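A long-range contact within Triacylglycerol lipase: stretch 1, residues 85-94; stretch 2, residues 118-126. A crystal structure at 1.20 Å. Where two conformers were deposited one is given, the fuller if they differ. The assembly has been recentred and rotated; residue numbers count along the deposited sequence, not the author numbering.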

ATOM      1  N   GLY A  85       3.384   0.641  -0.269  1.00  7.98           N
ATOM      2  CA  GLY A  85       2.588   0.507  -1.477  1.00  8.10           C
ATOM      3  C   GLY A  85       3.352   0.402  -2.778  1.00  7.60           C
ATOM      4  O   GLY A  85       4.438  -0.169  -2.863  1.00  8.36           O
ATOM      5  N   PHE A  86       2.720   0.938  -3.810  1.00  8.18           N
ATOM      6  CA  PHE A  86       3.259   0.947  -5.170  1.00  9.28           C
ATOM      7  C   PHE A  86       4.484   1.849  -5.223  1.00  9.10           C
ATOM      8  O   PHE A  86       4.452   2.965  -4.690  1.00  9.66           O
ATOM      9  CB  PHE A  86       2.148   1.465  -6.087  1.00 12.07           C
ATOM     10  CG  PHE A  86       2.488   1.517  -7.552  1.00 13.67           C
ATOM     11  CD1 PHE A  86       2.721   0.372  -8.284  1.00 14.27           C
ATOM     12  CD2 PHE A  86       2.475   2.715  -8.212  1.00 16.31           C
ATOM     13  CE1 PHE A  86       2.975   0.436  -9.631  1.00 15.01           C
ATOM     14  CE2 PHE A  86       2.729   2.771  -9.555  1.00 17.68           C
ATOM     15  CZ  PHE A  86       2.981   1.635 -10.255  1.00 16.09           C
ATOM     16  N   MET A  87       5.567   1.349  -5.811  1.00  8.86           N
ATOM     17  CA  MET A  87       6.804   2.115  -5.925  1.00  9.44           C
ATOM     18  C   MET A  87       7.353   2.585  -4.572  1.00  9.41           C
ATOM     19  O   MET A  87       7.949   3.657  -4.467  1.00 11.72           O
ATOM     20  CB  MET A  87       6.660   3.253  -6.951  1.00 10.80           C
ATOM     21  CG  MET A  87       6.729   2.727  -8.403  1.00 13.07           C
ATOM     22  SD  MET A  87       8.401   2.165  -8.833  1.00 14.16           S
ATOM     23  CE  MET A  87       9.160   3.744  -9.099  1.00 16.30           C
ATOM     24  N   GLY A  88       7.168   1.749  -3.545  1.00  9.44           N
ATOM     25  CA  GLY A  88       7.866   1.897  -2.277  1.00  9.41           C
ATOM     26  C   GLY A  88       9.062   0.971  -2.203  1.00  9.10           C
ATOM     27  O   GLY A  88       9.075  -0.078  -2.857  1.00  9.69           O
ATOM     28  N   PHE A  89      10.076   1.373  -1.435  1.00  9.38           N
ATOM     29  CA  PHE A  89      11.347   0.656  -1.359  1.00  9.97           C
ATOM     30  C   PHE A  89      11.746   0.368   0.083  1.00 10.30           C
ATOM     31  O   PHE A  89      11.060   0.792   1.013  1.00  9.83           O
ATOM     32  CB  PHE A  89      12.406   1.447  -2.120  1.00  9.62           C
ATOM     33  CG  PHE A  89      12.081   1.552  -3.577  1.00  9.85           C
ATOM     34  CD1 PHE A  89      12.387   0.515  -4.445  1.00 10.58           C
ATOM     35  CD2 PHE A  89      11.397   2.653  -4.072  1.00 11.76           C
ATOM     36  CE1 PHE A  89      12.022   0.571  -5.794  1.00 10.76           C
ATOM     37  CE2 PHE A  89      11.046   2.718  -5.414  1.00 12.60           C
ATOM     38  CZ  PHE A  89      11.363   1.675  -6.278  1.00 11.38           C
ATOM     39  N   GLY A  90      12.840  -0.364   0.252  1.00 11.21           N
ATOM     40  CA  GLY A  90      13.254  -0.850   1.556  1.00 11.74           C
ATOM     41  C   GLY A  90      14.114   0.110   2.335  1.00 11.38           C
ATOM     42  O   GLY A  90      14.562   1.144   1.829  1.00 11.28           O
ATOM     43  N   ARG A  91      14.347  -0.252   3.588  1.00 12.22           N
ATOM     44  CA  ARG A  91      15.142   0.563   4.502  1.00 13.05           C
ATOM     45  C   ARG A  91      16.575   0.766   4.038  1.00 14.63           C
ATOM     46  O   ARG A  91      17.198   1.753   4.404  1.00 16.01           O
ATOM     47  CB  ARG A  91      15.145  -0.061   5.897  1.00 12.73           C
ATOM     48  CG  ARG A  91      13.811   0.011   6.591  1.00 12.96           C
ATOM     49  CD  ARG A  91      13.870  -0.586   8.003  1.00 12.92           C
ATOM     50  NE  ARG A  91      14.851   0.058   8.874  1.00 13.32           N
ATOM     51  CZ  ARG A  91      14.625   1.183   9.541  1.00 12.43           C
ATOM     52  NH1 ARG A  91      13.467   1.814   9.434  1.00 11.75           N
ATOM     53  NH2 ARG A  91      15.566   1.698  10.314  1.00 13.29           N
ATOM     54  N   ASP A  92      17.087  -0.178   3.245  1.00 14.66           N
ATOM     55  CA  ASP A  92      18.441  -0.122   2.703  1.00 16.33           C
ATOM     56  C   ASP A  92      18.495   0.534   1.323  1.00 15.74           C
ATOM     57  O   ASP A  92      19.526   0.496   0.661  1.00 18.43           O
ATOM     58  CB  ASP A  92      19.007  -1.541   2.592  1.00 18.64           C
ATOM     59  CG  ASP A  92      18.224  -2.413   1.612  1.00 21.18           C
ATOM     60  OD1 ASP A  92      16.979  -2.334   1.600  1.00 21.00           O
ATOM     61  OD2 ASP A  92      18.862  -3.174   0.848  1.00 24.13           O
ATOM     62  N   GLU A  93      17.394   1.130   0.884  1.00 12.94           N
ATOM     63  CA  GLU A  93      17.330   1.759  -0.431  1.00 12.30           C
ATOM     64  C   GLU A  93      17.114   3.264  -0.304  1.00 12.79           C
ATOM     65  O   GLU A  93      16.793   3.763   0.773  1.00 13.70           O
ATOM     66  CB  GLU A  93      16.216   1.105  -1.270  1.00 11.66           C
ATOM     67  CG  GLU A  93      16.447  -0.398  -1.474  1.00 12.38           C
ATOM     68  CD  GLU A  93      15.437  -1.075  -2.371  1.00 12.58           C
ATOM     69  OE1 GLU A  93      14.361  -1.472  -1.886  1.00 12.58           O
ATOM     70  OE2 GLU A  93      15.738  -1.274  -3.561  1.00 15.07           O
ATOM     71  N   LEU A  94      17.345   3.973  -1.406  1.00 12.65           N
ATOM     72  CA  LEU A  94      17.125   5.421  -1.503  1.00 13.01           C
ATOM     73  C   LEU A  94      17.996   6.226  -0.549  1.00 14.53           C
ATOM     74  O   LEU A  94      17.603   7.307  -0.103  1.00 14.63           O
ATOM     75  CB  LEU A  94      15.646   5.780  -1.290  1.00 12.77           C
ATOM     76  CG  LEU A  94      14.635   5.076  -2.195  1.00 13.60           C
ATOM     77  CD1 LEU A  94      13.246   5.663  -1.961  1.00 14.41           C
ATOM     78  CD2 LEU A  94      15.044   5.174  -3.669  1.00 14.12           C
ATOM     79  N   TYR A 118       8.346  -3.621  12.959  1.00 10.30           N
ATOM     80  CA  TYR A 118       9.199  -4.040  11.850  1.00 10.34           C
ATOM     81  C   TYR A 118       8.674  -3.481  10.548  1.00  9.88           C
ATOM     82  O   TYR A 118       7.504  -3.087  10.436  1.00  9.84           O
ATOM     83  CB  TYR A 118       9.227  -5.567  11.759  1.00 10.54           C
ATOM     84  CG  TYR A 118       9.625  -6.212  13.048  1.00 11.80           C
ATOM     85  CD1 TYR A 118      10.961  -6.350  13.359  1.00 12.91           C
ATOM     86  CD2 TYR A 118       8.687  -6.630  13.976  1.00 12.78           C
ATOM     87  CE1 TYR A 118      11.365  -6.901  14.542  1.00 13.40           C
ATOM     88  CE2 TYR A 118       9.088  -7.198  15.187  1.00 13.64           C
ATOM     89  CZ  TYR A 118      10.431  -7.322  15.465  1.00 13.22           C
ATOM     90  OH  TYR A 118      10.871  -7.872  16.661  1.00 15.28           O
ATOM     91  N   THR A 119       9.547  -3.484   9.553  1.00  9.30           N
ATOM     92  CA  THR A 119       9.209  -3.018   8.218  1.00  9.71           C
ATOM     93  C   THR A 119       9.446  -4.156   7.236  1.00  9.18           C
ATOM     94  O   THR A 119      10.518  -4.760   7.229  1.00 10.29           O
ATOM     95  CB  THR A 119      10.080  -1.817   7.817  1.00 10.08           C
ATOM     96  OG1 THR A 119       9.850  -0.740   8.733  1.00 10.42           O
ATOM     97  CG2 THR A 119       9.746  -1.329   6.418  1.00 11.08           C
ATOM     98  N   ALA A 120       8.433  -4.472   6.440  1.00  8.96           N
ATOM     99  CA  ALA A 120       8.579  -5.464   5.378  1.00  9.14           C
ATOM    100  C   ALA A 120       8.695  -4.772   4.036  1.00  9.44           C
ATOM    101  O   ALA A 120       8.066  -3.739   3.806  1.00 11.08           O
ATOM    102  CB  ALA A 120       7.417  -6.422   5.379  1.00 10.41           C
ATOM    103  N   THR A 121       9.459  -5.376   3.132  1.00  9.08           N
ATOM    104  CA  THR A 121       9.671  -4.805   1.811  1.00  9.48           C
ATOM    105  C   THR A 121       9.342  -5.855   0.757  1.00  9.12           C
ATOM    106  O   THR A 121       9.812  -6.993   0.845  1.00  9.89           O
ATOM    107  CB  THR A 121      11.090  -4.253   1.697  1.00 10.64           C
ATOM    108  OG1 THR A 121      11.207  -3.204   2.678  1.00 11.53           O
ATOM    109  CG2 THR A 121      11.363  -3.709   0.307  1.00 11.58           C
ATOM    110  N   VAL A 122       8.500  -5.474  -0.202  1.00  8.35           N
ATOM    111  CA  VAL A 122       8.015  -6.361  -1.246  1.00  8.88           C
ATOM    112  C   VAL A 122       8.153  -5.685  -2.618  1.00  8.03           C
ATOM    113  O   VAL A 122       8.618  -4.549  -2.700  1.00  9.13           O
ATOM    114  CB  VAL A 122       6.555  -6.796  -0.960  1.00  9.24           C
ATOM    115  CG1 VAL A 122       6.470  -7.529   0.389  1.00 10.72           C
ATOM    116  CG2 VAL A 122       5.597  -5.601  -0.985  1.00  9.47           C
ATOM    117  N   GLY A 123       7.773  -6.373  -3.699  1.00  8.79           N
ATOM    118  CA  GLY A 123       7.985  -5.834  -5.022  1.00  8.98           C
ATOM    119  C   GLY A 123       7.229  -4.525  -5.212  1.00  8.13           C
ATOM    120  O   GLY A 123       6.017  -4.464  -4.936  1.00  8.69           O
ATOM    121  N   PRO A 124       7.914  -3.470  -5.673  1.00  8.44           N
ATOM    122  CA  PRO A 124       7.250  -2.170  -5.802  1.00  8.96           C
ATOM    123  C   PRO A 124       6.174  -2.121  -6.900  1.00  8.14           C
ATOM    124  O   PRO A 124       5.277  -1.275  -6.826  1.00  8.72           O
ATOM    125  CB  PRO A 124       8.402  -1.210  -6.109  1.00  9.04           C
ATOM    126  CG  PRO A 124       9.464  -2.071  -6.697  1.00  9.23           C
ATOM    127  CD  PRO A 124       9.355  -3.377  -5.973  1.00  8.95           C
ATOM    128  N   VAL A 125       6.279  -2.960  -7.930  1.00  8.00           N
ATOM    129  CA  VAL A 125       5.330  -2.905  -9.037  1.00  8.62           C
ATOM    130  C   VAL A 125       4.742  -4.266  -9.405  1.00  8.24           C
ATOM    131  O   VAL A 125       4.131  -4.420 -10.455  1.00  8.92           O
ATOM    132  CB  VAL A 125       5.997  -2.255 -10.281  1.00  9.27           C
ATOM    133  CG1 VAL A 125       6.450  -0.821  -9.978  1.00 10.10           C
ATOM    134  CG2 VAL A 125       7.182  -3.077 -10.794  1.00 10.43           C
ATOM    135  N   SER A 126       4.920  -5.239  -8.524  0.85  8.06           N
ATOM    136  CA  SER A 126       4.378  -6.573  -8.735  0.85  8.30           C
ATOM    137  C   SER A 126       2.914  -6.681  -8.306  0.85  7.44           C
ATOM    138  O   SER A 126       2.364  -5.783  -7.662  0.85  7.28           O
ATOM    139  CB  SER A 126       5.248  -7.607  -8.036  0.85  9.48           C
ATOM    140  OG  SER A 126       6.550  -7.584  -8.608  0.85  9.60           O
TER
HETATM  141  O   HOH W   1      10.427  -2.465  -2.772  1.00  9.28           O
HETATM  142  O   HOH W   2       9.759  -0.738   3.116  1.00 12.92           O
HETATM  143  O   HOH W   3      10.982   1.585   7.926  1.00  9.94           O
HETATM  144  O   HOH W   4      13.423  -2.933   4.294  1.00 13.67           O

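The two stretches run past each other in opposite senses: Met87 lies beside Pro124, Gly90 beside Thr121 and Arg91 near Thr119, with CA to CA distances that widen from 4.3 Å for Met87 and Pro124 to 7.9 Å for Arg91 and Thr119. The first stretch has no regular helix or strand. It is shaped instead by a type II turn from Gly85 to Gly88 and a type I turn from Gly90 to Glu93, the latter closed by a hydrogen bond from Glu93 N to Gly90 O (3.0 Å). The second stretch leaves a strand and continues as loop.

One direct hydrogen bond joins them. Met87 N donates to Pro124 O at 2.8 Å and nearly in line (174°), a strong peptide-to-peptide link where the backbones come closest. Pro124 O also accepts a CA-H...O contact from Phe86 CA (3.4 Å). Proline has no amide hydrogen to donate, but its carbonyl remains a good acceptor.

Apolar packing accompanies this bond. Pro124 gives up more surface to the contact than any other residue, and its compact ring suits a place among larger side chains: Phe89 CE1 lies 3.8 Å from Pro124 CG, and Met87 SD lies 4.3 Å from Pro124 CB. Although the CA-to-CB bond of Met87 points away, its flexible side chain, m at chi1 and chi2, brings SD to 3.7 Å from Val125 CG1. The ring of Phe86 reaches the same methyl, with CE1 3.7 Å from Val125 CG1.

Farther along, where the backbones separate, water completes the polar contacts. Water 1 donates to both Gly88 O (2.7 Å) and Val122 O (2.8 Å), linking two acceptors that could not bond to each other. The CA-to-CB bond of Thr121 points toward the first stretch, and its hydroxyl serves two bridges: water 2 lies 2.9 Å from both Phe89 O and Thr121 OG1, while water 4 accepts from Arg91 N (2.9 Å) and lies 2.8 Å from Thr121 OG1. Water 3 accepts from Arg91 NH1 (2.9 Å) and donates to Thr119 OG1 (2.7 Å), while the aliphatic part of the arginine packs alongside, with Arg91 CD 4.0 Å from Thr119 CB.

Gly90 suits its close approach to Thr121, its CA only 3.3 Å from Thr121 OG1. An ideal CB here would lie 3.2 Å from Thr121 CG2 and clash with Asp92 OD1 at 3.0 Å. Glu93 steadies this turn, its OE1 accepting a hydrogen bond from Gly90 N (2.8 Å).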